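Local coordinates for protein cysteine protease (Xylella fastidiosa, PDB 3OIS) that probably hydrolyses peptide bonds as a papain-family (C1) cysteine protease, and binds uridine-5'-diphosphate, at residues 189-192 with 193-197; 267-270 with 271-275; 166-170 with 171-175. One frame throughout, in Å; residues are numbered along the deposited sequence.

Contact 1: 189-192 with 193-197; sequences QDID and HLKAC
A chi1 of 169° turns the Asp190 carboxylate away from its own N, beside the carbonyl carbon, and brings it to the N-terminal end of helix 191-199, near the N-H groups of Asp192 and His193; the His193 ring, whose CG is anti to the carbonyl carbon, comes round to meet it. OD1 of Asp190 is 3.5 Å from CD2 of His193, and the carboxylate and ring planes stand 55° apart, so the two neither stack nor share a plane. The same OD1 accepts hydrogen bonds from Asp192 N, at 2.9 Å, and from His193 N, at 3.3 Å; Asp190 sits at the N-cap, and these are its capping bonds, both weak. Its carbonyl O continues the pattern with a straight bond from Leu194 N (3.1 Å, N-H...O angle 167°). One residue on, Lys195 N donates to Ile191 O at 2.8 Å. The extended Lys195 chain lies alongside Ile191, its CE 3.6 Å from Ile191 CG2, and its NZ forms a salt bridge with Asp246. Leu194 touches Ile274 and Phe283, while His193 lies against Pro49 and Ile54. The chemistry is that of an acidic N-cap: a carboxylate occupies amide N-H groups of the opening turn, and its negative charge would be expected to interact favourably with the positive end of the helix dipole.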
loop_
_atom_site.group_PDB
_atom_site.type_symbol
_atom_site.label_atom_id
_atom_site.label_comp_id
_atom_site.label_asym_id
_atom_site.label_seq_id
_atom_site.Cartn_x
_atom_site.Cartn_y
_atom_site.Cartn_z
ATOM N N GLN A 189 -14.776 2.706 -6.767
ATOM C CA GLN A 189 -14.948 3.021 -5.348
ATOM C C GLN A 189 -16.436 2.916 -5.009
ATOM O O GLN A 189 -17.195 3.930 -4.877
ATOM C CB GLN A 189 -14.373 4.420 -5.066
ATOM C CG GLN A 189 -14.587 4.861 -3.673
ATOM C CD GLN A 189 -13.791 6.126 -3.373
ATOM O OE1 GLN A 189 -13.453 6.886 -4.294
ATOM N NE2 GLN A 189 -13.437 6.322 -2.120
ATOM N N ASP A 190 -16.844 1.680 -4.786
ATOM C CA ASP A 190 -18.240 1.330 -4.643
ATOM C C ASP A 190 -18.113 0.181 -3.692
ATOM O O ASP A 190 -17.373 -0.719 -3.986
ATOM C CB ASP A 190 -18.783 0.887 -6.034
ATOM C CG ASP A 190 -20.129 0.260 -5.954
ATOM O OD1 ASP A 190 -20.304 -0.687 -5.233
ATOM O OD2 ASP A 190 -21.083 0.688 -6.637
ATOM N N ILE A 191 -18.853 0.201 -2.579
ATOM C CA ILE A 191 -18.649 -0.814 -1.509
ATOM C C ILE A 191 -18.852 -2.245 -2.054
ATOM O O ILE A 191 -18.091 -3.169 -1.739
ATOM C CB ILE A 191 -19.525 -0.516 -0.303
ATOM C CG1 ILE A 191 -18.924 0.634 0.476
ATOM C CG2 ILE A 191 -19.640 -1.698 0.646
ATOM C CD1 ILE A 191 -20.006 1.278 1.324
ATOM N N ASP A 192 -19.839 -2.422 -2.925
ATOM C CA ASP A 192 -20.107 -3.785 -3.414
ATOM C C ASP A 192 -18.999 -4.274 -4.357
ATOM O O ASP A 192 -18.725 -5.483 -4.472
ATOM C CB ASP A 192 -21.457 -3.777 -4.152
ATOM C CG ASP A 192 -22.650 -3.688 -3.215
ATOM O OD1 ASP A 192 -22.567 -3.867 -1.970
ATOM O OD2 ASP A 192 -23.731 -3.516 -3.789
ATOM N N HIS A 193 -18.347 -3.359 -5.041
ATOM C CA HIS A 193 -17.223 -3.743 -5.892
ATOM C C HIS A 193 -15.995 -4.097 -5.058
ATOM O O HIS A 193 -15.338 -5.063 -5.361
ATOM C CB HIS A 193 -16.869 -2.662 -6.867
ATOM C CG HIS A 193 -17.825 -2.573 -8.005
ATOM N ND1 HIS A 193 -17.421 -2.657 -9.318
ATOM C CD2 HIS A 193 -19.177 -2.447 -8.023
ATOM C CE1 HIS A 193 -18.479 -2.578 -10.103
ATOM N NE2 HIS A 193 -19.556 -2.440 -9.346
ATOM N N LEU A 194 -15.734 -3.319 -3.999
ATOM C CA LEU A 194 -14.654 -3.656 -3.065
ATOM C C LEU A 194 -14.964 -4.992 -2.389
ATOM O O LEU A 194 -14.061 -5.798 -2.182
ATOM C CB LEU A 194 -14.439 -2.592 -1.985
ATOM C CG LEU A 194 -14.247 -1.166 -2.569
ATOM C CD1 LEU A 194 -14.095 -0.076 -1.390
ATOM C CD2 LEU A 194 -13.019 -1.163 -3.455
ATOM N N LYS A 195 -16.226 -5.203 -2.042
ATOM C CA LYS A 195 -16.536 -6.486 -1.371
ATOM C C LYS A 195 -16.370 -7.636 -2.376
ATOM O O LYS A 195 -15.861 -8.709 -2.014
ATOM C CB LYS A 195 -17.932 -6.508 -0.731
ATOM C CG LYS A 195 -18.218 -5.578 0.470
ATOM C CD LYS A 195 -19.757 -5.658 0.788
ATOM C CE LYS A 195 -20.027 -4.998 2.106
ATOM N NZ LYS A 195 -21.505 -5.067 2.408
ATOM N N ALA A 196 -16.818 -7.449 -3.618
ATOM C CA ALA A 196 -16.777 -8.525 -4.615
ATOM C C ALA A 196 -15.336 -8.913 -4.897
ATOM O O ALA A 196 -15.028 -10.111 -5.102
ATOM C CB ALA A 196 -17.401 -8.087 -5.873
ATOM N N CYS A 197 -14.453 -7.900 -4.923
ATOM C CA CYS A 197 -13.020 -8.176 -5.126
ATOM C C CYS A 197 -12.514 -9.138 -4.015
ATOM O O CYS A 197 -11.870 -10.173 -4.282
ATOM C CB CYS A 197 -12.236 -6.838 -5.089
ATOM S SG CYS A 197 -10.516 -6.983 -5.568
#

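Contact 2: 267-270 with 271-275; sequences FWMP and YEYIS
From Pro270 to Tyr271 the backbone changes from extended (phi/psi -61°/146° at Pro270) to helical, and Pro270 O is shared by two donors, Ile274 N at 3.2 Å and Tyr273 N at 2.9 Å. On one side of this turn Met269 meets Tyr273. Met269 CG is anti to the backbone N (chi1 179°), and the bend at chi3 folds the methyl over one face of the Tyr273 ring, CE standing 3.9 Å above the ring plane and offset toward the rim. The sulfur lies 4.6 Å from the centroid of the same ring, in an oblique Met-aromatic contact, and SD also touches Ile274 CB at 3.8 Å. Meanwhile the Pro270 ring runs alongside Tyr273, with CD 3.8 Å from Tyr273 CB. At the far end of the turn, Ser275 OG and Ser275 N both donate to Tyr271 O, from opposite faces of its plane, the OG bond being 2.9 Å long. Tyr271 OH is hydrogen-bonded to Asp246 OD1, and Tyr273 OH to the backbone O of Ser209. Met269 and Ile274 also pack on Phe206 of strand 204-211. Altogether this is a strand-to-helix junction with proline at the N-cap, where strand 266-270 of the antiparallel sheet in this papain-family fold passes directly into the short helix that starts at Tyr271.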
loop_
_atom_site.group_PDB
_atom_site.type_symbol
_atom_site.label_atom_id
_atom_site.label_comp_id
_atom_site.label_asym_id
_atom_site.label_seq_id
_atom_site.Cartn_x
_atom_site.Cartn_y
_atom_site.Cartn_z
ATOM N N PHE A 267 -5.994 -3.018 11.208
ATOM C CA PHE A 267 -7.014 -2.054 11.662
ATOM C C PHE A 267 -8.319 -2.263 10.925
ATOM O O PHE A 267 -8.392 -3.043 9.939
ATOM C CB PHE A 267 -6.502 -0.613 11.397
ATOM C CG PHE A 267 -5.294 -0.242 12.205
ATOM C CD1 PHE A 267 -3.978 -0.553 11.785
ATOM C CD2 PHE A 267 -5.475 0.503 13.392
ATOM C CE1 PHE A 267 -2.833 -0.121 12.583
ATOM C CE2 PHE A 267 -4.370 0.966 14.166
ATOM C CZ PHE A 267 -3.045 0.638 13.779
ATOM N N TRP A 268 -9.369 -1.601 11.402
ATOM C CA TRP A 268 -10.681 -1.617 10.786
ATOM C C TRP A 268 -11.025 -0.229 10.329
ATOM O O TRP A 268 -10.908 0.748 11.129
ATOM C CB TRP A 268 -11.751 -1.976 11.824
ATOM C CG TRP A 268 -11.833 -3.466 12.265
ATOM C CD1 TRP A 268 -11.668 -3.944 13.557
ATOM C CD2 TRP A 268 -12.254 -4.599 11.470
ATOM N NE1 TRP A 268 -11.918 -5.308 13.601
ATOM C CE2 TRP A 268 -12.242 -5.741 12.338
ATOM C CE3 TRP A 268 -12.560 -4.778 10.105
ATOM C CZ2 TRP A 268 -12.520 -7.022 11.881
ATOM C CZ3 TRP A 268 -12.923 -6.054 9.680
ATOM C CH2 TRP A 268 -12.856 -7.159 10.560
ATOM N N MET A 269 -11.428 -0.126 9.051
ATOM C CA MET A 269 -11.788 1.141 8.435
ATOM C C MET A 269 -13.314 1.135 8.150
ATOM O O MET A 269 -13.761 0.266 7.466
ATOM C CB MET A 269 -11.067 1.357 7.077
ATOM C CG MET A 269 -11.504 2.714 6.449
ATOM S SD MET A 269 -10.492 3.059 4.925
ATOM C CE MET A 269 -8.973 3.678 5.699
ATOM N N PRO A 270 -14.071 2.138 8.604
ATOM C CA PRO A 270 -15.535 2.133 8.387
ATOM C C PRO A 270 -15.920 2.139 6.901
ATOM O O PRO A 270 -15.229 2.734 6.087
ATOM C CB PRO A 270 -16.019 3.473 8.991
ATOM C CG PRO A 270 -14.832 3.993 9.828
ATOM C CD PRO A 270 -13.585 3.310 9.354
ATOM N N TYR A 271 -17.016 1.470 6.556
ATOM C CA TYR A 271 -17.562 1.581 5.219
ATOM C C TYR A 271 -17.704 3.002 4.709
ATOM O O TYR A 271 -17.407 3.277 3.541
ATOM C CB TYR A 271 -18.969 0.928 5.220
ATOM C CG TYR A 271 -18.920 -0.591 5.258
ATOM C CD1 TYR A 271 -17.727 -1.309 5.477
ATOM C CD2 TYR A 271 -20.086 -1.339 5.135
ATOM C CE1 TYR A 271 -17.733 -2.713 5.520
ATOM C CE2 TYR A 271 -20.082 -2.786 5.207
ATOM C CZ TYR A 271 -18.914 -3.454 5.403
ATOM O OH TYR A 271 -18.883 -4.856 5.468
ATOM N N GLU A 272 -18.128 3.917 5.590
ATOM C CA GLU A 272 -18.353 5.335 5.176
ATOM C C GLU A 272 -17.014 6.064 4.923
ATOM O O GLU A 272 -16.990 7.132 4.271
ATOM C CB GLU A 272 -19.099 6.082 6.306
ATOM C CG GLU A 272 -20.509 5.536 6.737
ATOM C CD GLU A 272 -20.522 4.248 7.648
ATOM O OE1 GLU A 272 -21.666 3.736 7.890
ATOM O OE2 GLU A 272 -19.438 3.715 8.109
ATOM N N TYR A 273 -15.933 5.527 5.452
ATOM C CA TYR A 273 -14.632 6.146 5.239
ATOM C C TYR A 273 -14.143 5.698 3.854
ATOM O O TYR A 273 -13.848 6.534 2.982
ATOM C CB TYR A 273 -13.720 5.665 6.358
ATOM C CG TYR A 273 -12.417 6.458 6.561
ATOM C CD1 TYR A 273 -12.116 6.906 7.837
ATOM C CD2 TYR A 273 -11.518 6.769 5.505
ATOM C CE1 TYR A 273 -10.976 7.571 8.105
ATOM C CE2 TYR A 273 -10.356 7.536 5.764
ATOM C CZ TYR A 273 -10.068 7.884 7.081
ATOM O OH TYR A 273 -8.950 8.623 7.412
ATOM N N ILE A 274 -14.042 4.378 3.642
ATOM C CA ILE A 274 -13.483 3.893 2.388
ATOM C C ILE A 274 -14.271 4.314 1.129
ATOM O O ILE A 274 -13.680 4.454 0.044
ATOM C CB ILE A 274 -13.315 2.334 2.453
ATOM C CG1 ILE A 274 -12.195 1.879 1.519
ATOM C CG2 ILE A 274 -14.709 1.677 2.187
ATOM C CD1 ILE A 274 -11.747 0.323 1.736
ATOM N N SER A 275 -15.578 4.507 1.267
ATOM C CA SER A 275 -16.422 4.822 0.125
ATOM C C SER A 275 -16.510 6.317 -0.143
ATOM O O SER A 275 -17.088 6.676 -1.133
ATOM C CB SER A 275 -17.830 4.214 0.373
ATOM O OG SER A 275 -18.496 4.924 1.395
#

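Contact 3: 166-170 with 171-175; sequences KKPSD and QCYKD
The Tyr173 ring meets the preceding loop chiefly at its edge: Pro168 O lies in the ring plane, 3.2 Å from CE1, and Ser169 O is also near the plane, 3.3 Å from CD1. Lys167, extended, crosses the tyrosine at about a right angle and brings CE obliquely to 4.2 Å from Tyr173 CE1, whereas the Pro168 side chain crosses it at a slant and packs CB on that carbon at 3.8 Å. The proline also touches Cys172, its CB lying 3.9 Å from Cys172 CB. Two bonds tie the start of the helix to Ser169. Chi1 of 84° sets Ser169 OG between its own N and carbonyl carbon, from where it accepts Cys172 N at 3.0 Å with an N-H...O angle of 162°, an N-cap bond. Ser169 O in turn receives Tyr173 N at 3.1 Å. Within the helix, the bend at chi2 carries the Gln171 amide forward to the carboxylate of Asp175, where NE2 donates to OD1 at 2.8 Å. That oxygen is met from above the carboxylate plane, although it lies near the plane of the Gln171 amide; a second bond, to OD2, is weak. Helix 170-176 meets helix 104-114 through Tyr173 and Pro168: Tyr173 OH bonds to Asn110 OD1, its ring meets Phe106 edge-to-face, and Pro168 packs on Phe106 and Tyr109. Gln171 and Cys172 also touch Glu143 in a loop.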
loop_
_atom_site.group_PDB
_atom_site.type_symbol
_atom_site.label_atom_id
_atom_site.label_comp_id
_atom_site.label_asym_id
_atom_site.label_seq_id
_atom_site.Cartn_x
_atom_site.Cartn_y
_atom_site.Cartn_z
ATOM N N LYS A 166 20.084 4.350 -2.241
ATOM C CA LYS A 166 21.022 3.490 -2.988
ATOM C C LYS A 166 20.407 2.747 -4.193
ATOM O O LYS A 166 19.302 2.151 -4.110
ATOM C CB LYS A 166 21.567 2.459 -1.988
ATOM C CG LYS A 166 22.593 2.954 -1.005
ATOM C CD LYS A 166 23.427 1.733 -0.559
ATOM C CE LYS A 166 23.623 0.809 -1.784
ATOM N NZ LYS A 166 24.911 0.001 -1.713
ATOM N N LYS A 167 21.101 2.758 -5.333
ATOM C CA LYS A 167 20.623 2.101 -6.523
ATOM C C LYS A 167 20.797 0.558 -6.335
ATOM O O LYS A 167 21.900 0.120 -6.033
ATOM C CB LYS A 167 21.445 2.548 -7.773
ATOM C CG LYS A 167 20.954 1.852 -9.027
ATOM C CD LYS A 167 21.717 2.250 -10.263
ATOM C CE LYS A 167 21.113 1.518 -11.455
ATOM N NZ LYS A 167 21.495 2.227 -12.691
ATOM N N PRO A 168 19.743 -0.224 -6.506
ATOM C CA PRO A 168 19.908 -1.686 -6.415
ATOM C C PRO A 168 20.893 -2.211 -7.502
ATOM O O PRO A 168 21.014 -1.703 -8.647
ATOM C CB PRO A 168 18.522 -2.240 -6.682
ATOM C CG PRO A 168 17.528 -1.037 -6.261
ATOM C CD PRO A 168 18.307 0.173 -6.673
ATOM N N SER A 169 21.581 -3.254 -7.094
ATOM C CA SER A 169 22.610 -3.837 -7.922
ATOM C C SER A 169 22.057 -4.398 -9.207
ATOM O O SER A 169 20.861 -4.717 -9.379
ATOM C CB SER A 169 23.258 -4.967 -7.108
ATOM O OG SER A 169 22.476 -6.143 -7.265
ATOM N N ASP A 170 22.955 -4.543 -10.184
ATOM C CA ASP A 170 22.545 -5.139 -11.437
ATOM C C ASP A 170 21.914 -6.507 -11.229
ATOM O O ASP A 170 20.939 -6.843 -11.942
ATOM C CB ASP A 170 23.763 -5.299 -12.352
ATOM C CG ASP A 170 24.101 -4.025 -13.058
ATOM O OD1 ASP A 170 23.360 -3.012 -12.860
ATOM O OD2 ASP A 170 25.110 -4.054 -13.797
ATOM N N GLN A 171 22.426 -7.253 -10.240
ATOM C CA GLN A 171 21.919 -8.633 -9.957
ATOM C C GLN A 171 20.459 -8.554 -9.451
ATOM O O GLN A 171 19.623 -9.353 -9.835
ATOM C CB GLN A 171 22.791 -9.478 -8.977
ATOM C CG GLN A 171 22.484 -11.042 -9.012
ATOM C CD GLN A 171 22.375 -11.706 -10.477
ATOM O OE1 GLN A 171 23.245 -11.507 -11.327
ATOM N NE2 GLN A 171 21.247 -12.450 -10.754
ATOM N N CYS A 172 20.185 -7.537 -8.636
ATOM C CA CYS A 172 18.803 -7.269 -8.155
ATOM C C CYS A 172 17.847 -7.031 -9.286
ATOM O O CYS A 172 16.795 -7.632 -9.329
ATOM C CB CYS A 172 18.832 -6.086 -7.208
ATOM S SG CYS A 172 19.554 -6.450 -5.643
ATOM N N TYR A 173 18.209 -6.158 -10.232
ATOM C CA TYR A 173 17.369 -5.945 -11.399
ATOM C C TYR A 173 17.123 -7.203 -12.217
ATOM O O TYR A 173 16.003 -7.437 -12.719
ATOM C CB TYR A 173 17.942 -4.821 -12.243
ATOM C CG TYR A 173 17.674 -3.425 -11.673
ATOM C CD1 TYR A 173 18.611 -2.770 -10.890
ATOM C CD2 TYR A 173 16.460 -2.764 -11.986
ATOM C CE1 TYR A 173 18.395 -1.471 -10.398
ATOM C CE2 TYR A 173 16.227 -1.445 -11.528
ATOM C CZ TYR A 173 17.114 -0.833 -10.725
ATOM O OH TYR A 173 16.944 0.434 -10.236
ATOM N N LYS A 174 18.192 -8.011 -12.416
ATOM C CA LYS A 174 17.999 -9.237 -13.195
ATOM C C LYS A 174 17.044 -10.200 -12.464
ATOM O O LYS A 174 16.093 -10.724 -13.077
ATOM C CB LYS A 174 19.350 -9.908 -13.398
ATOM C CG LYS A 174 19.327 -11.098 -14.329
ATOM C CD LYS A 174 20.739 -11.327 -14.999
ATOM C CE LYS A 174 20.934 -12.790 -15.467
ATOM N NZ LYS A 174 20.858 -13.652 -14.216
ATOM N N ASP A 175 17.283 -10.449 -11.194
ATOM C CA ASP A 175 16.420 -11.365 -10.418
ATOM C C ASP A 175 14.969 -10.829 -10.347
ATOM O O ASP A 175 13.999 -11.569 -10.447
ATOM C CB ASP A 175 17.017 -11.623 -9.023
ATOM C CG ASP A 175 18.333 -12.416 -9.075
ATOM O OD1 ASP A 175 18.577 -13.101 -10.071
ATOM O OD2 ASP A 175 19.137 -12.288 -8.161
#

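Following the chain from the N terminus, contact 3 comes first, then contact 1, then contact 2; they occur in series, none nested and none crossing. Each is a local turn where an incoming segment meets the start of a helix, so none closes a long loop. Contact 3 lies on the opposite side of the chain's centre from the others, its centre about 37 Å from that of contact 1 and about 38 Å from that of contact 2, beside helix 104-114. Contacts 1 and 2 touch, their centres about 12 Å apart: Gln189 NE2 reaches Ile274 O at 2.9 Å, a probable hydrogen bond, and Ile191 packs on Ser275, bringing the start of helix 191-199 against the end of the 271-275 turn.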